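Local atomic coordinates of protease (Penicillium cyclopium, PDB entry 5Z6O), a protein that hydrolyses peptide bonds as a fungal serine protease of the subtilisin (peptidase S8) family, related to proteinase K. Residues H49-G54 with S84-A89; D211-Y216 with S221-G226. All blocks are in the same frame, centred on the assembly; numbering follows the deposited sequence.

How the interactions relate
Interaction 1 ties together two loops of the subtilisin fold, and interaction 2 is the two-stranded hairpin lying against them; their centres are 14 Å apart. The two meet directly. The F86 ring packs on the 212-215 strand, with CG 3.6 Å from CA of A214, and the H49 imidazole reaches the same strand, its NE2 3.6 Å from CB of A215. S79, on the helix that begins with H73, joins them further: its OG is hydrogen-bonded both to OD2 of D51 and to the backbone N of A215. Interaction 1 lies away from the catalytic centre, whereas in interaction 2 the L224 side chain is about 4 Å from that of H73, the probable charge-relay histidine, and G226 touches the bound phenylmethanesulfonic acid.

Interaction 1 (H49-G54 with S84-A89); sequences HADFGG and SKFGVA
D51 carries nearly all of this contact, gripping the backbone of S84 and K85 with both its carbonyl and its carboxylate. The carbonyl O takes the S84 N-H at 2.7 Å in an almost straight bond (177°) lying in the carbonyl plane. One residue on, K85 N donates to OD1 of D51, also at 2.7 Å, meeting the syn side of the carboxylate somewhat out of its plane. CG of D51 stands anti to the backbone N (chi1 -155°), which carries the carboxylate across to the 84-86 backbone. OD2 then lies at the edge of the F86 ring, 3.5 Å from CD2, with the carboxylate and ring planes 60° apart. The D51 N-H meets ND1 of H49 at 3.0 Å, in the plane of the imidazole, fixing the rotation of that ring; H49 NE2 is held by G220 O. A water bridges A50 O and S84 OG, which also bonds R55. Loop-to-loop bonding of this kind joins two connections of the subtilisin alpha/beta fold, the loop after strand 37-42 and the one following helix 73-82.

Interaction 2 (D211-Y216 with S221-G226); sequences DITAAY and SKTLSG
Strands 212-215 and 221-224 run antiparallel, their axes 4.6 Å apart at closest, with I212-L224 and A214-K222 as hydrogen-bonded pairs and T213-T223 and A215-S221 as non-hydrogen-bonded ones. Each hydrogen-bonded pair is closed by two N-H...O bonds, and CA-H...O contacts from T213 to K222 O and from T223 to I212 O fill in between them. The T213 and T223 side chains meet hydroxyl to hydroxyl, OG1 to OG1 at 2.7 Å. Both threonines hold OG1 anti to the carbonyl carbon (chi1 -58° and -57°), which turns the two oxygens toward each other on one face of the sheet, while CG2 of T223 packs against the backbone of D211. This is a beta hairpin with a G1 beta bulge at its open end, D211 and I212 both facing L224; D211 has the positive phi (56°) of the bulge's first position. The D211 N-H is taken by S225 OG at 2.9 Å, and two waters each link that hydroxyl to OD1 of D211. At the turn end, the K222 chain bends at chi2 and chi3 and lies over one face of the Y216 ring: CB sits near CD1, and CE makes a CH-pi contact 3.8 Å from the ring centroid. An alanine in place of Y216 would remove that ring and is likely to leave the bent aliphatic chain of K222 without its support, free to swing into solvent. On the face that carries I212, A214, K222 and L224, I212 and A214 lie against helix 73-82; I212 and L224 both touch M229 of helix 227-245, and K222 O accepts a bond from H76 NE2.

Interaction 1 (H49-G54 with S84-A89)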
loop_
_atom_site.group_PDB
_atom_site.type_symbol
_atom_site.label_atom_id
_atom_site.label_comp_id
_atom_site.label_asym_id
_atom_site.label_seq_id
_atom_site.Cartn_x
_atom_site.Cartn_y
_atom_site.Cartn_z
ATOM N N HIS A 49 10.311 -13.124 8.398
ATOM C CA HIS A 49 9.310 -12.934 9.435
ATOM C C HIS A 49 8.185 -13.938 9.282
ATOM O O HIS A 49 7.750 -14.243 8.177
ATOM C CB HIS A 49 8.729 -11.510 9.373
ATOM C CG HIS A 49 7.990 -11.109 10.614
ATOM N ND1 HIS A 49 6.789 -11.670 10.990
ATOM C CD2 HIS A 49 8.270 -10.168 11.543
ATOM C CE1 HIS A 49 6.383 -11.119 12.119
ATOM N NE2 HIS A 49 7.269 -10.211 12.481
ATOM N N ALA A 50 7.685 -14.440 10.408
ATOM C CA ALA A 50 6.650 -15.467 10.326
ATOM C C ALA A 50 5.406 -14.989 9.583
ATOM O O ALA A 50 4.702 -15.798 8.974
ATOM C CB ALA A 50 6.271 -15.945 11.723
ATOM N N ASP A 51 5.121 -13.680 9.606
ATOM C CA ASP A 51 3.897 -13.182 9.003
ATOM C C ASP A 51 3.868 -13.365 7.496
ATOM O O ASP A 51 2.784 -13.344 6.913
ATOM C CB ASP A 51 3.713 -11.686 9.326
ATOM C CG ASP A 51 2.256 -11.258 9.272
ATOM O OD1 ASP A 51 1.410 -12.016 9.762
ATOM O OD2 ASP A 51 1.945 -10.164 8.761
ATOM N N PHE A 52 5.022 -13.503 6.835
ATOM C CA PHE A 52 5.003 -13.725 5.392
ATOM C C PHE A 52 4.929 -15.190 4.993
ATOM O O PHE A 52 4.593 -15.488 3.833
ATOM C CB PHE A 52 6.245 -13.067 4.752
ATOM C CG PHE A 52 6.309 -11.591 5.040
ATOM C CD1 PHE A 52 5.357 -10.726 4.501
ATOM C CD2 PHE A 52 7.270 -11.088 5.874
ATOM C CE1 PHE A 52 5.387 -9.356 4.782
ATOM C CE2 PHE A 52 7.316 -9.698 6.182
ATOM C CZ PHE A 52 6.376 -8.842 5.625
ATOM N N GLY A 53 5.232 -16.108 5.910
ATOM C CA GLY A 53 5.032 -17.527 5.609
ATOM C C GLY A 53 5.710 -18.000 4.347
ATOM O O GLY A 53 5.122 -18.787 3.590
ATOM N N GLY A 54 6.930 -17.514 4.081
ATOM C CA GLY A 54 7.636 -17.918 2.888
ATOM C C GLY A 54 7.222 -17.234 1.602
ATOM O O GLY A 54 7.808 -17.526 0.560
ATOM N N SER A 84 0.140 -12.715 6.743
ATOM C CA SER A 84 -0.902 -13.669 7.151
ATOM C C SER A 84 -1.785 -13.120 8.259
ATOM O O SER A 84 -3.018 -13.198 8.187
ATOM C CB SER A 84 -0.271 -14.985 7.628
ATOM O OG SER A 84 0.384 -15.603 6.525
ATOM N N LYS A 85 -1.177 -12.595 9.301
ATOM C CA LYS A 85 -1.954 -12.088 10.421
ATOM C C LYS A 85 -2.317 -10.618 10.242
ATOM O O LYS A 85 -3.446 -10.236 10.523
ATOM C CB LYS A 85 -1.193 -12.273 11.737
ATOM C CG LYS A 85 -1.592 -13.544 12.478
ATOM C CD LYS A 85 -0.782 -13.739 13.750
ATOM C CE LYS A 85 -0.573 -12.415 14.490
ATOM N NZ LYS A 85 -1.812 -11.903 15.145
ATOM N N PHE A 86 -1.405 -9.785 9.739
ATOM C CA PHE A 86 -1.657 -8.349 9.731
ATOM C C PHE A 86 -2.062 -7.810 8.372
ATOM O O PHE A 86 -2.226 -6.602 8.242
ATOM C CB PHE A 86 -0.419 -7.598 10.236
ATOM C CG PHE A 86 -0.020 -7.998 11.628
ATOM C CD1 PHE A 86 -0.762 -7.578 12.710
ATOM C CD2 PHE A 86 1.104 -8.779 11.831
ATOM C CE1 PHE A 86 -0.406 -7.961 13.999
ATOM C CE2 PHE A 86 1.476 -9.156 13.109
ATOM C CZ PHE A 86 0.709 -8.758 14.179
ATOM N N GLY A 87 -2.274 -8.677 7.369
ATOM C CA GLY A 87 -2.367 -8.177 6.005
ATOM C C GLY A 87 -3.686 -8.350 5.292
ATOM O O GLY A 87 -4.526 -9.169 5.674
ATOM N N VAL A 88 -3.852 -7.555 4.227
ATOM C CA VAL A 88 -5.069 -7.535 3.416
ATOM C C VAL A 88 -5.129 -8.744 2.473
ATOM O O VAL A 88 -6.134 -9.462 2.430
ATOM C CB VAL A 88 -5.151 -6.208 2.622
ATOM C CG1 VAL A 88 -6.418 -6.203 1.698
ATOM C CG2 VAL A 88 -5.267 -5.017 3.589
ATOM N N ALA A 89 -4.071 -8.973 1.702
ATOM C CA ALA A 89 -4.054 -9.988 0.647
ATOM C C ALA A 89 -3.146 -11.102 1.140
ATOM O O ALA A 89 -1.942 -11.116 0.863
ATOM C CB ALA A 89 -3.570 -9.412 -0.701
HETATM O O HOH W 1 2.382 -16.950 7.989
#

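Interaction 2 (D211-Y216 with S221-G226)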
loop_
_atom_site.group_PDB
_atom_site.type_symbol
_atom_site.label_atom_id
_atom_site.label_comp_id
_atom_site.label_asym_id
_atom_site.label_seq_id
_atom_site.Cartn_x
_atom_site.Cartn_y
_atom_site.Cartn_z
ATOM N N ASP A 211 -2.601 4.530 13.860
ATOM C CA ASP A 211 -2.504 3.409 14.803
ATOM C C ASP A 211 -2.775 2.078 14.110
ATOM O O ASP A 211 -3.682 1.326 14.480
ATOM C CB ASP A 211 -3.423 3.598 16.033
ATOM C CG ASP A 211 -3.026 4.820 16.846
ATOM O OD1 ASP A 211 -1.823 5.084 16.960
ATOM O OD2 ASP A 211 -3.896 5.540 17.342
ATOM N N ILE A 212 -1.918 1.775 13.132
ATOM C CA ILE A 212 -2.012 0.556 12.328
ATOM C C ILE A 212 -0.950 -0.422 12.834
ATOM O O ILE A 212 0.229 -0.076 12.903
ATOM C CB ILE A 212 -1.808 0.859 10.838
ATOM C CG1 ILE A 212 -2.883 1.813 10.317
ATOM C CG2 ILE A 212 -1.717 -0.470 10.048
ATOM C CD1 ILE A 212 -4.300 1.214 10.471
ATOM N N THR A 213 -1.365 -1.625 13.235
ATOM C CA THR A 213 -0.453 -2.630 13.765
ATOM C C THR A 213 -0.051 -3.613 12.671
ATOM O O THR A 213 -0.914 -4.130 11.947
ATOM C CB THR A 213 -1.118 -3.364 14.929
ATOM O OG1 THR A 213 -1.467 -2.385 15.922
ATOM C CG2 THR A 213 -0.181 -4.462 15.545
ATOM N N ALA A 214 1.253 -3.908 12.576
ATOM C CA ALA A 214 1.727 -4.870 11.578
ATOM C C ALA A 214 3.098 -5.402 12.004
ATOM O O ALA A 214 3.644 -5.002 13.035
ATOM C CB ALA A 214 1.807 -4.228 10.183
ATOM N N ALA A 215 3.669 -6.289 11.183
ATOM C CA ALA A 215 4.925 -6.960 11.537
ATOM C C ALA A 215 6.091 -5.977 11.612
ATOM O O ALA A 215 6.127 -4.947 10.925
ATOM C CB ALA A 215 5.249 -8.027 10.479
ATOM N N TYR A 216 7.086 -6.323 12.426
ATOM C CA TYR A 216 8.289 -5.525 12.576
ATOM C C TYR A 216 9.486 -6.467 12.585
ATOM O O TYR A 216 9.353 -7.617 13.008
ATOM C CB TYR A 216 8.202 -4.744 13.895
ATOM C CG TYR A 216 8.859 -3.420 13.902
ATOM C CD1 TYR A 216 8.434 -2.400 13.061
ATOM C CD2 TYR A 216 9.895 -3.161 14.794
ATOM C CE1 TYR A 216 9.044 -1.164 13.090
ATOM C CE2 TYR A 216 10.510 -1.934 14.826
ATOM C CZ TYR A 216 10.085 -0.944 13.975
ATOM O OH TYR A 216 10.712 0.284 14.023
ATOM N N SER A 221 5.692 -7.168 16.445
ATOM C CA SER A 221 4.797 -6.273 15.728
ATOM C C SER A 221 4.940 -4.875 16.299
ATOM O O SER A 221 5.511 -4.674 17.371
ATOM C CB SER A 221 3.357 -6.782 15.798
ATOM O OG SER A 221 2.870 -6.716 17.122
ATOM N N LYS A 222 4.418 -3.893 15.570
ATOM C CA LYS A 222 4.531 -2.502 15.990
ATOM C C LYS A 222 3.303 -1.759 15.484
ATOM O O LYS A 222 2.763 -2.108 14.437
ATOM C CB LYS A 222 5.793 -1.849 15.420
ATOM C CG LYS A 222 6.093 -0.488 16.001
ATOM C CD LYS A 222 6.764 -0.597 17.354
ATOM C CE LYS A 222 8.264 -0.805 17.225
ATOM N NZ LYS A 222 8.958 -0.779 18.558
ATOM N N THR A 223 2.875 -0.735 16.235
ATOM C CA THR A 223 1.750 0.117 15.868
ATOM C C THR A 223 2.280 1.492 15.449
ATOM O O THR A 223 2.992 2.155 16.214
ATOM C CB THR A 223 0.771 0.229 17.038
ATOM O OG1 THR A 223 0.325 -1.088 17.433
ATOM C CG2 THR A 223 -0.417 1.070 16.625
ATOM N N LEU A 224 1.995 1.900 14.204
ATOM C CA LEU A 224 2.570 3.116 13.616
ATOM C C LEU A 224 1.467 3.930 12.959
ATOM O O LEU A 224 0.379 3.406 12.696
ATOM C CB LEU A 224 3.629 2.808 12.539
ATOM C CG LEU A 224 4.877 2.015 12.919
ATOM C CD1 LEU A 224 5.661 1.795 11.625
ATOM C CD2 LEU A 224 5.680 2.841 13.923
ATOM N N SER A 225 1.764 5.205 12.640
ATOM C CA SER A 225 0.804 6.077 11.971
ATOM C C SER A 225 1.459 6.822 10.829
ATOM O O SER A 225 2.615 7.248 10.927
ATOM C CB SER A 225 0.205 7.128 12.912
ATOM O OG SER A 225 -0.455 6.516 13.983
ATOM N N GLY A 226 0.702 7.018 9.763
ATOM C CA GLY A 226 1.149 7.808 8.638
ATOM C C GLY A 226 0.389 7.398 7.404
ATOM O O GLY A 226 -0.268 6.363 7.363
HETATM O O HOH W 2 0.809 5.063 16.075
HETATM O O HOH W 3 -0.970 8.041 16.511
#